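Local coordinates for CAMK/CAMK2 protein kinase (Salpingoeca rosetta, PDB 5IG1) that probably phosphorylates serine and threonine residues of target proteins with ATP, as the kinase domain of a calmodulin-binding CaMKII, at residues Y209-F218 with Q234-V245. Sequence-based numbering, arbitrary orientation.
Sequences YILLVGYPPF and QYDFPSPEWDSV
Trp242 sets the rim of its six-membered ring, at CZ2, over the centre of one face of the Tyr209 ring, and Pro217 CB lies over the centre of the opposite face, which leaves the tyrosine sandwiched. The site belongs to the helical C-lobe of the protein kinase fold: helix 198-213 and the turn after it pack against the irregular linker between helices 223-231 and 247-256. Tyr209 and Trp242 form an aromatic cluster with Phe237; the first two rings are inclined at 51°, whereas Phe237 meets Tyr209 rim to rim and lays CD1 over one face of the indole. Val213 takes the other indole face, its CG1 in CH-pi contact 3.5 Å from the centroid of the five-membered ring of Trp242. Leu212 CD1 continues the apolar packing between Trp242 CZ3 and Val245 CG1, and Leu212 also touches Ala118 of helix 115-134. With CG anti to the backbone N (chi1 -166°), Tyr209 reaches the linker backbone, where its OH donates to Asp236 O at 2.5 Å, nearly straight down the carbonyl bond. Tyr215 OH holds two partners. It receives a weak, bent bond from Trp242 NE1, 126° at the hydrogen. The same Tyr215 OH donates to Glu241 OE1 at 2.6 Å, approaching from above the carboxylate plane.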
loop_
_atom_site.group_PDB
_atom_site.type_symbol
_atom_site.label_atom_id
_atom_site.label_comp_id
_atom_site.label_asym_id
_atom_site.label_seq_id
_atom_site.Cartn_x
_atom_site.Cartn_y
_atom_site.Cartn_z
ATOM N N TYR A 209 11.942 0.424 -6.309
ATOM C CA TYR A 209 12.717 1.478 -6.955
ATOM C C TYR A 209 12.842 2.703 -6.060
ATOM O O TYR A 209 13.953 3.137 -5.732
ATOM C CB TYR A 209 12.049 1.840 -8.284
ATOM C CG TYR A 209 12.871 2.658 -9.246
ATOM C CD1 TYR A 209 12.969 4.031 -9.108
ATOM C CD2 TYR A 209 13.505 2.063 -10.324
ATOM C CE1 TYR A 209 13.702 4.793 -10.007
ATOM C CE2 TYR A 209 14.236 2.813 -11.225
ATOM C CZ TYR A 209 14.334 4.178 -11.057
ATOM O OH TYR A 209 15.067 4.928 -11.944
ATOM N N ILE A 210 11.703 3.251 -5.626
ATOM C CA ILE A 210 11.746 4.431 -4.767
ATOM C C ILE A 210 12.559 4.131 -3.513
ATOM O O ILE A 210 13.503 4.856 -3.173
ATOM C CB ILE A 210 10.323 4.900 -4.426
ATOM C CG1 ILE A 210 9.518 5.071 -5.714
ATOM C CG2 ILE A 210 10.377 6.215 -3.681
ATOM C CD1 ILE A 210 8.035 5.269 -5.486
ATOM N N LEU A 211 12.241 3.012 -2.854
ATOM C CA LEU A 211 12.935 2.600 -1.641
ATOM C C LEU A 211 14.444 2.611 -1.806
ATOM O O LEU A 211 15.161 2.790 -0.819
ATOM C CB LEU A 211 12.473 1.194 -1.226
ATOM C CG LEU A 211 11.098 1.053 -0.567
ATOM C CD1 LEU A 211 10.808 -0.396 -0.178
ATOM C CD2 LEU A 211 11.030 1.942 0.655
ATOM N N LEU A 212 14.949 2.443 -3.029
ATOM C CA LEU A 212 16.388 2.411 -3.226
ATOM C C LEU A 212 16.978 3.783 -3.526
ATOM O O LEU A 212 18.087 4.073 -3.057
ATOM C CB LEU A 212 16.738 1.442 -4.355
ATOM C CG LEU A 212 16.288 0.006 -4.078
ATOM C CD1 LEU A 212 16.797 -0.957 -5.127
ATOM C CD2 LEU A 212 16.741 -0.415 -2.688
ATOM N N VAL A 213 16.273 4.640 -4.266
ATOM C CA VAL A 213 16.872 5.889 -4.735
ATOM C C VAL A 213 16.070 7.125 -4.375
ATOM O O VAL A 213 16.613 8.241 -4.487
ATOM C CB VAL A 213 17.131 5.865 -6.265
ATOM C CG1 VAL A 213 18.254 4.878 -6.625
ATOM C CG2 VAL A 213 15.845 5.548 -7.037
ATOM N N GLY A 214 14.798 7.032 -3.989
ATOM C CA GLY A 214 14.081 8.198 -3.536
ATOM C C GLY A 214 13.267 8.914 -4.583
ATOM O O GLY A 214 12.671 9.945 -4.264
ATOM N N TYR A 215 13.215 8.410 -5.813
ATOM C CA TYR A 215 12.418 9.007 -6.874
ATOM C C TYR A 215 11.785 7.884 -7.680
ATOM O O TYR A 215 12.322 6.772 -7.711
ATOM C CB TYR A 215 13.258 9.908 -7.791
ATOM C CG TYR A 215 14.437 9.225 -8.436
ATOM C CD1 TYR A 215 14.304 8.574 -9.653
ATOM C CD2 TYR A 215 15.692 9.263 -7.849
ATOM C CE1 TYR A 215 15.381 7.960 -10.257
ATOM C CE2 TYR A 215 16.777 8.649 -8.451
ATOM C CZ TYR A 215 16.613 8.001 -9.652
ATOM O OH TYR A 215 17.689 7.395 -10.248
ATOM N N PRO A 216 10.637 8.131 -8.308
ATOM C CA PRO A 216 9.925 7.055 -9.004
ATOM C C PRO A 216 10.546 6.783 -10.361
ATOM O O PRO A 216 11.183 7.671 -10.949
ATOM C CB PRO A 216 8.504 7.616 -9.144
ATOM C CG PRO A 216 8.712 9.095 -9.211
ATOM C CD PRO A 216 9.888 9.401 -8.340
ATOM N N PRO A 217 10.391 5.567 -10.893
ATOM C CA PRO A 217 10.912 5.301 -12.241
ATOM C C PRO A 217 10.089 5.949 -13.332
ATOM O O PRO A 217 10.643 6.316 -14.375
ATOM C CB PRO A 217 10.869 3.771 -12.336
ATOM C CG PRO A 217 9.740 3.386 -11.445
ATOM C CD PRO A 217 9.752 4.380 -10.300
ATOM N N PHE A 218 8.787 6.103 -13.129
ATOM C CA PHE A 218 7.904 6.752 -14.091
ATOM C C PHE A 218 7.402 8.033 -13.438
ATOM O O PHE A 218 6.556 7.995 -12.539
ATOM C CB PHE A 218 6.756 5.831 -14.495
ATOM C CG PHE A 218 7.169 4.405 -14.717
ATOM C CD1 PHE A 218 7.863 4.037 -15.856
ATOM C CD2 PHE A 218 6.858 3.433 -13.787
ATOM C CE1 PHE A 218 8.246 2.724 -16.057
ATOM C CE2 PHE A 218 7.231 2.117 -13.984
ATOM C CZ PHE A 218 7.924 1.762 -15.122
ATOM N N GLN A 234 9.447 2.516 -20.012
ATOM C CA GLN A 234 10.547 3.463 -20.201
ATOM C C GLN A 234 11.007 3.967 -18.837
ATOM O O GLN A 234 10.507 4.962 -18.307
ATOM C CB GLN A 234 10.122 4.612 -21.108
ATOM C CG GLN A 234 9.830 4.197 -22.538
ATOM C CD GLN A 234 11.050 3.620 -23.227
ATOM O OE1 GLN A 234 10.970 2.596 -23.908
ATOM N NE2 GLN A 234 12.192 4.280 -23.053
ATOM N N TYR A 235 11.979 3.265 -18.262
ATOM C CA TYR A 235 12.638 3.695 -17.038
ATOM C C TYR A 235 14.082 3.222 -17.109
ATOM O O TYR A 235 14.442 2.397 -17.952
ATOM C CB TYR A 235 11.937 3.147 -15.793
ATOM C CG TYR A 235 12.230 1.691 -15.557
ATOM C CD1 TYR A 235 11.504 0.703 -16.208
ATOM C CD2 TYR A 235 13.246 1.302 -14.694
ATOM C CE1 TYR A 235 11.779 -0.633 -16.003
ATOM C CE2 TYR A 235 13.529 -0.027 -14.484
ATOM C CZ TYR A 235 12.795 -0.991 -15.139
ATOM O OH TYR A 235 13.082 -2.317 -14.926
ATOM N N ASP A 236 14.912 3.739 -16.207
ATOM C CA ASP A 236 16.333 3.429 -16.254
ATOM C C ASP A 236 16.922 3.497 -14.855
ATOM O O ASP A 236 16.263 3.902 -13.897
ATOM C CB ASP A 236 17.080 4.377 -17.201
ATOM C CG ASP A 236 16.697 5.827 -16.992
ATOM O OD1 ASP A 236 15.633 6.074 -16.382
ATOM O OD2 ASP A 236 17.449 6.717 -17.447
ATOM N N PHE A 237 18.179 3.089 -14.753
ATOM C CA PHE A 237 18.936 3.193 -13.517
ATOM C C PHE A 237 20.014 4.256 -13.688
ATOM O O PHE A 237 21.162 3.920 -14.000
ATOM C CB PHE A 237 19.550 1.840 -13.157
ATOM C CG PHE A 237 18.535 0.755 -12.936
ATOM C CD1 PHE A 237 17.369 1.017 -12.242
ATOM C CD2 PHE A 237 18.742 -0.522 -13.427
ATOM C CE1 PHE A 237 16.433 0.026 -12.034
ATOM C CE2 PHE A 237 17.808 -1.516 -13.226
ATOM C CZ PHE A 237 16.652 -1.242 -12.534
ATOM N N PRO A 238 19.691 5.537 -13.503
ATOM C CA PRO A 238 20.680 6.588 -13.778
ATOM C C PRO A 238 21.846 6.554 -12.804
ATOM O O PRO A 238 21.685 6.261 -11.616
ATOM C CB PRO A 238 19.875 7.886 -13.626
ATOM C CG PRO A 238 18.438 7.474 -13.745
ATOM C CD PRO A 238 18.379 6.102 -13.149
ATOM N N SER A 239 23.032 6.848 -13.331
ATOM C CA SER A 239 24.208 7.115 -12.509
ATOM C C SER A 239 24.072 8.510 -11.897
ATOM O O SER A 239 23.420 9.374 -12.479
ATOM C CB SER A 239 25.488 7.009 -13.339
ATOM O OG SER A 239 25.650 5.705 -13.868
ATOM N N PRO A 240 24.683 8.743 -10.725
ATOM C CA PRO A 240 25.491 7.824 -9.920
ATOM C C PRO A 240 24.703 7.061 -8.859
ATOM O O PRO A 240 25.275 6.182 -8.216
ATOM C CB PRO A 240 26.481 8.766 -9.246
ATOM C CG PRO A 240 25.655 9.974 -8.977
ATOM C CD PRO A 240 24.698 10.099 -10.148
ATOM N N GLU A 241 23.424 7.405 -8.672
ATOM C CA GLU A 241 22.654 6.823 -7.576
ATOM C C GLU A 241 22.651 5.303 -7.650
ATOM O O GLU A 241 22.857 4.620 -6.638
ATOM C CB GLU A 241 21.220 7.358 -7.592
ATOM C CG GLU A 241 21.109 8.862 -7.816
ATOM C CD GLU A 241 20.648 9.207 -9.219
ATOM O OE1 GLU A 241 20.042 8.331 -9.873
ATOM O OE2 GLU A 241 20.890 10.349 -9.667
ATOM N N TRP A 242 22.434 4.755 -8.841
ATOM C CA TRP A 242 22.280 3.320 -9.015
ATOM C C TRP A 242 23.599 2.574 -9.120
ATOM O O TRP A 242 23.595 1.339 -9.080
ATOM C CB TRP A 242 21.441 3.038 -10.257
ATOM C CG TRP A 242 20.013 3.331 -10.042
ATOM C CD1 TRP A 242 19.348 4.473 -10.374
ATOM C CD2 TRP A 242 19.058 2.472 -9.421
ATOM N NE1 TRP A 242 18.027 4.371 -10.010
ATOM C CE2 TRP A 242 17.824 3.150 -9.425
ATOM C CE3 TRP A 242 19.123 1.188 -8.878
ATOM C CZ2 TRP A 242 16.669 2.591 -8.896
ATOM C CZ3 TRP A 242 17.977 0.635 -8.358
ATOM C CH2 TRP A 242 16.766 1.334 -8.369
ATOM N N ASP A 243 24.723 3.282 -9.254
ATOM C CA ASP A 243 26.008 2.600 -9.331
ATOM C C ASP A 243 26.358 1.909 -8.023
ATOM O O ASP A 243 27.087 0.912 -8.030
ATOM C CB ASP A 243 27.095 3.592 -9.719
ATOM C CG ASP A 243 26.804 4.270 -11.032
ATOM O OD1 ASP A 243 26.032 3.698 -11.829
ATOM O OD2 ASP A 243 27.348 5.366 -11.273
ATOM N N SER A 244 25.843 2.407 -6.898
ATOM C CA SER A 244 26.078 1.796 -5.599
ATOM C C SER A 244 24.936 0.885 -5.171
ATOM O O SER A 244 24.816 0.573 -3.981
ATOM C CB SER A 244 26.322 2.874 -4.541
ATOM O OG SER A 244 25.265 3.814 -4.518
ATOM N N VAL A 245 24.090 0.456 -6.107
ATOM C CA VAL A 245 23.016 -0.489 -5.822
ATOM C C VAL A 245 23.452 -1.870 -6.289
ATOM O O VAL A 245 24.127 -2.004 -7.317
ATOM C CB VAL A 245 21.691 -0.068 -6.488
ATOM C CG1 VAL A 245 20.645 -1.173 -6.366
ATOM C CG2 VAL A 245 21.162 1.192 -5.849
HETATM O O HOH W 1 13.703 7.007 -14.343
HETATM O O HOH W 2 11.165 7.498 -16.626
#